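Local atomic coordinates of sp1 protein (Swine acute diarrhea syndrome coronavirus, PDB entry 6LPA), a protein that probably suppresses host gene expression and is linked to effects on host proliferation and to immune evasion by this porcine alphacoronavirus. Residues L6-A11 with G38-F44; D13-H19 with I52-V56. All blocks are in the same frame, centred on the assembly; numbering follows the deposited sequence.

Contact 1: residues L6-A11 with G38-F44; sequences LTLAVA and GFKDCRF
Val10 and Phe44 meet where strands 6-11 and 42-46 make a single backbone bridge, with CA atoms 4.5 Å apart. Phe44 N donates to Ala9 O at 2.8 Å, and Ala11 N donates to Phe44 O at 3.1 Å, nearly straight at 170°, so the amide and the carbonyl of Phe44 are both held by the other strand. This is the close-packed end. With chi1 at 175° the Phe44 ring swings opposite the backbone N and its side chain lies alongside that of Val10, the two pointing the same way with Val10 CG2 4.1 Å from Phe44 CB. Phe101 meets the Phe44 ring from strand 96-104. Beside the bridge the Arg43 chain bends at chi2 (-66°) and passes Ala9 CB; its NH1 is gripped by the carbonyls of Lys40 and Cys42, its NE by Ser94. Toward Leu6 the partner of strand 6-11 becomes the loop 38-41, and water replaces direct pairing. One water joins Ala9 N (2.7 Å) to Cys42 O, another links Thr7 O with Gly38 O. Apolar contact at this end is thinner: Leu6 CD1 reaches Phe39 CD2 at 4.0 Å, the side chains crossing at about a right angle. The two outermost strands of a six-stranded mixed sheet are thus bridged at a single residue pair, consistent with the irregular closed beta-barrel of coronavirus nsp1.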
loop_
_atom_site.group_PDB
_atom_site.type_symbol
_atom_site.label_atom_id
_atom_site.label_comp_id
_atom_site.label_asym_id
_atom_site.label_seq_id
_atom_site.Cartn_x
_atom_site.Cartn_y
_atom_site.Cartn_z
ATOM N N LEU A 6 16.621 0.704 14.093
ATOM C CA LEU A 6 15.438 0.924 14.921
ATOM C C LEU A 6 15.267 -0.188 15.949
ATOM O O LEU A 6 15.388 -1.375 15.626
ATOM C CB LEU A 6 14.164 0.993 14.060
ATOM C CG LEU A 6 13.391 2.290 13.815
ATOM C CD1 LEU A 6 12.150 2.018 12.941
ATOM C CD2 LEU A 6 12.998 2.953 15.133
ATOM N N THR A 7 14.956 0.204 17.179
ATOM C CA THR A 7 14.492 -0.738 18.183
ATOM C C THR A 7 12.966 -0.737 18.156
ATOM O O THR A 7 12.328 0.298 18.390
ATOM C CB THR A 7 15.032 -0.388 19.568
ATOM O OG1 THR A 7 16.463 -0.351 19.514
ATOM C CG2 THR A 7 14.611 -1.441 20.579
ATOM N N LEU A 8 12.391 -1.885 17.825
ATOM C CA LEU A 8 10.952 -2.050 17.706
ATOM C C LEU A 8 10.434 -2.973 18.796
ATOM O O LEU A 8 11.129 -3.893 19.229
ATOM C CB LEU A 8 10.585 -2.631 16.338
ATOM C CG LEU A 8 10.995 -1.815 15.113
ATOM C CD1 LEU A 8 10.648 -2.573 13.840
ATOM C CD2 LEU A 8 10.363 -0.432 15.136
ATOM N N ALA A 9 9.192 -2.734 19.213
ATOM C CA ALA A 9 8.526 -3.588 20.180
ATOM C C ALA A 9 7.864 -4.751 19.448
ATOM O O ALA A 9 6.804 -4.589 18.834
ATOM C CB ALA A 9 7.513 -2.790 20.993
ATOM N N VAL A 10 8.482 -5.923 19.521
ATOM C CA VAL A 10 7.995 -7.106 18.821
ATOM C C VAL A 10 6.964 -7.805 19.691
ATOM O O VAL A 10 7.237 -8.134 20.853
ATOM C CB VAL A 10 9.150 -8.051 18.478
ATOM C CG1 VAL A 10 8.599 -9.359 17.883
ATOM C CG2 VAL A 10 10.133 -7.346 17.542
ATOM N N ALA A 11 5.780 -8.044 19.127
ATOM C CA ALA A 11 4.687 -8.596 19.909
ATOM C C ALA A 11 5.064 -9.973 20.438
ATOM O O ALA A 11 5.720 -10.756 19.750
ATOM C CB ALA A 11 3.425 -8.667 19.052
ATOM N N GLY A 38 9.185 7.157 17.472
ATOM C CA GLY A 38 9.881 5.877 17.437
ATOM C C GLY A 38 9.002 4.648 17.323
ATOM O O GLY A 38 9.469 3.539 17.603
ATOM N N PHE A 39 7.743 4.805 16.909
ATOM C CA PHE A 39 6.795 3.684 16.790
ATOM C C PHE A 39 6.521 3.012 18.132
ATOM O O PHE A 39 6.153 1.836 18.176
ATOM C CB PHE A 39 7.268 2.640 15.771
ATOM C CG PHE A 39 7.370 3.168 14.361
ATOM C CD1 PHE A 39 6.238 3.315 13.570
ATOM C CD2 PHE A 39 8.598 3.537 13.836
ATOM C CE1 PHE A 39 6.329 3.800 12.287
ATOM C CE2 PHE A 39 8.688 4.029 12.549
ATOM C CZ PHE A 39 7.555 4.161 11.780
ATOM N N LYS A 40 6.661 3.746 19.243
ATOM C CA LYS A 40 6.422 3.139 20.551
ATOM C C LYS A 40 4.965 2.723 20.743
ATOM O O LYS A 40 4.697 1.825 21.548
ATOM C CB LYS A 40 6.844 4.095 21.669
ATOM C CG LYS A 40 7.105 3.448 23.020
ATOM C CD LYS A 40 7.891 4.393 23.925
ATOM C CE LYS A 40 7.896 3.941 25.388
ATOM N NZ LYS A 40 9.229 3.434 25.766
ATOM N N ASP A 41 4.022 3.340 20.031
ATOM C CA ASP A 41 2.614 2.948 20.128
ATOM C C ASP A 41 2.271 1.755 19.238
ATOM O O ASP A 41 1.097 1.383 19.144
ATOM C CB ASP A 41 1.708 4.139 19.779
ATOM C CG ASP A 41 1.932 4.653 18.357
ATOM O OD1 ASP A 41 2.980 4.351 17.757
ATOM O OD2 ASP A 41 1.063 5.378 17.836
ATOM N N CYS A 42 3.267 1.150 18.598
ATOM C CA CYS A 42 3.084 0.137 17.570
ATOM C C CYS A 42 3.823 -1.144 17.975
ATOM O O CYS A 42 4.832 -1.090 18.688
ATOM C CB CYS A 42 3.622 0.663 16.225
ATOM S SG CYS A 42 2.536 1.778 15.375
ATOM N N ARG A 43 3.343 -2.299 17.475
ATOM C CA ARG A 43 3.985 -3.591 17.693
ATOM C C ARG A 43 4.357 -4.215 16.358
ATOM O O ARG A 43 3.590 -4.142 15.397
ATOM C CB ARG A 43 3.092 -4.567 18.479
ATOM C CG ARG A 43 2.739 -4.093 19.892
ATOM C CD ARG A 43 3.967 -4.019 20.851
ATOM N NE ARG A 43 3.546 -3.477 22.142
ATOM C CZ ARG A 43 3.574 -2.182 22.462
ATOM N NH1 ARG A 43 4.037 -1.283 21.603
ATOM N NH2 ARG A 43 3.155 -1.782 23.651
ATOM N N PHE A 44 5.547 -4.810 16.290
ATOM C CA PHE A 44 5.942 -5.522 15.088
ATOM C C PHE A 44 5.363 -6.931 15.103
ATOM O O PHE A 44 5.564 -7.686 16.059
ATOM C CB PHE A 44 7.459 -5.599 14.953
ATOM C CG PHE A 44 7.906 -6.443 13.780
ATOM C CD1 PHE A 44 8.056 -5.878 12.525
ATOM C CD2 PHE A 44 8.161 -7.799 13.933
ATOM C CE1 PHE A 44 8.463 -6.659 11.449
ATOM C CE2 PHE A 44 8.565 -8.576 12.878
ATOM C CZ PHE A 44 8.713 -8.013 11.630
HETATM O O HOH W 1 9.545 0.925 18.683
HETATM O O HOH W 2 7.598 -0.907 18.040
#

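Contact 2: residues D13-H19 with I52-V56; sequences DQEISAH and IVIGV
The carboxylate of Glu15 has one face turned to Ile54, whose CG2 sits over it, 3.8 Å from Glu15 CD, while Ile54 CD1 comes in more obliquely toward OE2. The two side chains cross at about a right angle. Ile54 makes this approach with CG1 between the backbone N and the carbonyl carbon (chi1 68°), which also puts CG1 4.1 Å from Ser17 CB. Of the other flat groups, the Asp13 carboxylate is bonded to Asn95, and the imidazole of His19 belongs to a side chain that sets off away from 52-56 and packs on Pro91. Between the segments three backbone bonds alternate in direction. Ile16 N donates to Ile52 O (2.9 Å), Ile54 N to Ile16 O (2.8 Å, 170°), and Ala18 N to Ile54 O (2.9 Å). Ile16 therefore bonds on both sides of Val53, its bridge partner, and Ile16 O takes a further CA-H contact from Val53. Ile52 packs against residues 14-16, its side chain lying obliquely across that of Ile16. Ser17 and Ile54 share one face of this small sheet; Ile16 and Val53 share the other, where Ser92 touches Ile16. The methyl of Ala18 fits between Val53 CG1 at 3.9 Å and Val56 CG2 at 3.7 Å, and Ile90 of strand 85-91 packs on both Ala18 and Val56. Gly55, at phi 103°, a backbone angle suited to glycine, brings its CA to 3.4 Å from Ala18 O. Alternating bonds of this kind mark a parallel beta pair, here a short two-stranded sheet at the protein surface, beside strand 85-91.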
loop_
_atom_site.group_PDB
_atom_site.type_symbol
_atom_site.label_atom_id
_atom_site.label_comp_id
_atom_site.label_asym_id
_atom_site.label_seq_id
_atom_site.Cartn_x
_atom_site.Cartn_y
_atom_site.Cartn_z
ATOM N N ASP A 13 2.556 -11.614 22.858
ATOM C CA ASP A 13 1.374 -12.227 23.446
ATOM C C ASP A 13 0.791 -13.321 22.544
ATOM O O ASP A 13 0.967 -13.322 21.319
ATOM C CB ASP A 13 0.279 -11.188 23.691
ATOM C CG ASP A 13 0.472 -10.426 24.962
ATOM O OD1 ASP A 13 1.204 -10.921 25.846
ATOM O OD2 ASP A 13 -0.125 -9.335 25.073
ATOM N N GLN A 14 0.056 -14.243 23.181
ATOM C CA GLN A 14 -0.756 -15.218 22.449
ATOM C C GLN A 14 -1.725 -14.545 21.485
ATOM O O GLN A 14 -1.933 -15.020 20.359
ATOM C CB GLN A 14 -1.554 -16.068 23.433
ATOM C CG GLN A 14 -0.990 -17.411 23.669
ATOM C CD GLN A 14 -1.098 -18.312 22.464
ATOM O OE1 GLN A 14 -1.525 -17.904 21.365
ATOM N NE2 GLN A 14 -0.677 -19.540 22.653
ATOM N N GLU A 15 -2.371 -13.473 21.930
ATOM C CA GLU A 15 -3.281 -12.696 21.106
ATOM C C GLU A 15 -2.860 -11.239 21.160
ATOM O O GLU A 15 -2.410 -10.749 22.200
ATOM C CB GLU A 15 -4.752 -12.846 21.564
ATOM C CG GLU A 15 -5.551 -13.838 20.722
ATOM C CD GLU A 15 -7.046 -13.531 20.696
ATOM O OE1 GLU A 15 -7.758 -14.135 19.861
ATOM O OE2 GLU A 15 -7.503 -12.690 21.509
ATOM N N ILE A 16 -3.001 -10.553 20.034
ATOM C CA ILE A 16 -2.559 -9.174 19.882
ATOM C C ILE A 16 -3.804 -8.376 19.547
ATOM O O ILE A 16 -4.353 -8.507 18.446
ATOM C CB ILE A 16 -1.482 -9.032 18.789
ATOM C CG1 ILE A 16 -0.157 -9.652 19.244
ATOM C CG2 ILE A 16 -1.226 -7.579 18.411
ATOM C CD1 ILE A 16 0.683 -10.191 18.056
ATOM N N SER A 17 -4.284 -7.588 20.500
ATOM C CA SER A 17 -5.345 -6.644 20.186
ATOM C C SER A 17 -4.736 -5.384 19.572
ATOM O O SER A 17 -3.797 -4.805 20.132
ATOM C CB SER A 17 -6.139 -6.295 21.438
ATOM O OG SER A 17 -7.013 -5.227 21.138
ATOM N N ALA A 18 -5.253 -4.969 18.414
ATOM C CA ALA A 18 -4.617 -3.923 17.627
ATOM C C ALA A 18 -5.673 -3.195 16.809
ATOM O O ALA A 18 -6.860 -3.525 16.850
ATOM C CB ALA A 18 -3.526 -4.506 16.722
ATOM N N HIS A 19 -5.229 -2.198 16.054
ATOM C CA HIS A 19 -6.133 -1.498 15.155
ATOM C C HIS A 19 -5.334 -0.867 14.027
ATOM O O HIS A 19 -4.139 -0.592 14.177
ATOM C CB HIS A 19 -6.951 -0.427 15.892
ATOM C CG HIS A 19 -6.129 0.657 16.508
ATOM N ND1 HIS A 19 -5.879 1.856 15.873
ATOM C CD2 HIS A 19 -5.503 0.730 17.706
ATOM C CE1 HIS A 19 -5.127 2.617 16.649
ATOM N NE2 HIS A 19 -4.892 1.960 17.772
ATOM N N ILE A 52 -2.614 -13.888 14.934
ATOM C CA ILE A 52 -2.585 -13.380 16.311
ATOM C C ILE A 52 -3.421 -12.139 16.459
ATOM O O ILE A 52 -3.895 -11.832 17.557
ATOM C CB ILE A 52 -1.181 -12.972 16.782
ATOM C CG1 ILE A 52 -0.192 -14.081 16.688
ATOM C CG2 ILE A 52 -1.254 -12.480 18.212
ATOM C CD1 ILE A 52 -0.458 -15.009 17.529
ATOM N N VAL A 53 -3.500 -11.343 15.409
ATOM C CA VAL A 53 -4.038 -9.992 15.498
ATOM C C VAL A 53 -5.558 -10.049 15.512
ATOM O O VAL A 53 -6.178 -10.660 14.635
ATOM C CB VAL A 53 -3.530 -9.144 14.320
ATOM C CG1 VAL A 53 -3.961 -7.710 14.478
ATOM C CG2 VAL A 53 -2.024 -9.285 14.206
ATOM N N ILE A 54 -6.165 -9.390 16.493
ATOM C CA ILE A 54 -7.596 -9.144 16.509
ATOM C C ILE A 54 -7.778 -7.635 16.473
ATOM O O ILE A 54 -6.970 -6.898 17.051
ATOM C CB ILE A 54 -8.286 -9.789 17.734
ATOM C CG1 ILE A 54 -7.864 -9.111 19.032
ATOM C CG2 ILE A 54 -7.932 -11.261 17.807
ATOM C CD1 ILE A 54 -8.238 -9.884 20.282
ATOM N N GLY A 55 -8.777 -7.181 15.712
ATOM C CA GLY A 55 -9.102 -5.773 15.578
ATOM C C GLY A 55 -8.657 -5.109 14.292
ATOM O O GLY A 55 -8.911 -3.909 14.115
ATOM N N VAL A 56 -7.977 -5.821 13.398
ATOM C CA VAL A 56 -7.438 -5.215 12.178
ATOM C C VAL A 56 -7.989 -5.962 10.967
ATOM O O VAL A 56 -7.710 -7.157 10.783
ATOM C CB VAL A 56 -5.899 -5.206 12.169
ATOM C CG1 VAL A 56 -5.400 -4.425 10.971
ATOM C CG2 VAL A 56 -5.362 -4.577 13.465
#

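In the fold
From the N terminus the chain runs through strand 6-11 and, after a short connection, strand 16-17, then through helices 24-28 and 33-36 before reaching the partners of both in the same order. Contact 1 closes a loop of 26 residues that holds strand 16-17 and the two helices; contact 2 closes one of 32 residues that takes in the same helices and strand 42-46. The segments alternate, so the loops cross rather than nest. Their centres lie about 14 Å apart, and Ala11 lies next to Ile16. Contact 1 joins the outer strands of the six-stranded sheet; contact 2 pairs the next strands along the chain, 16-17 and 53-54, in a separate small sheet.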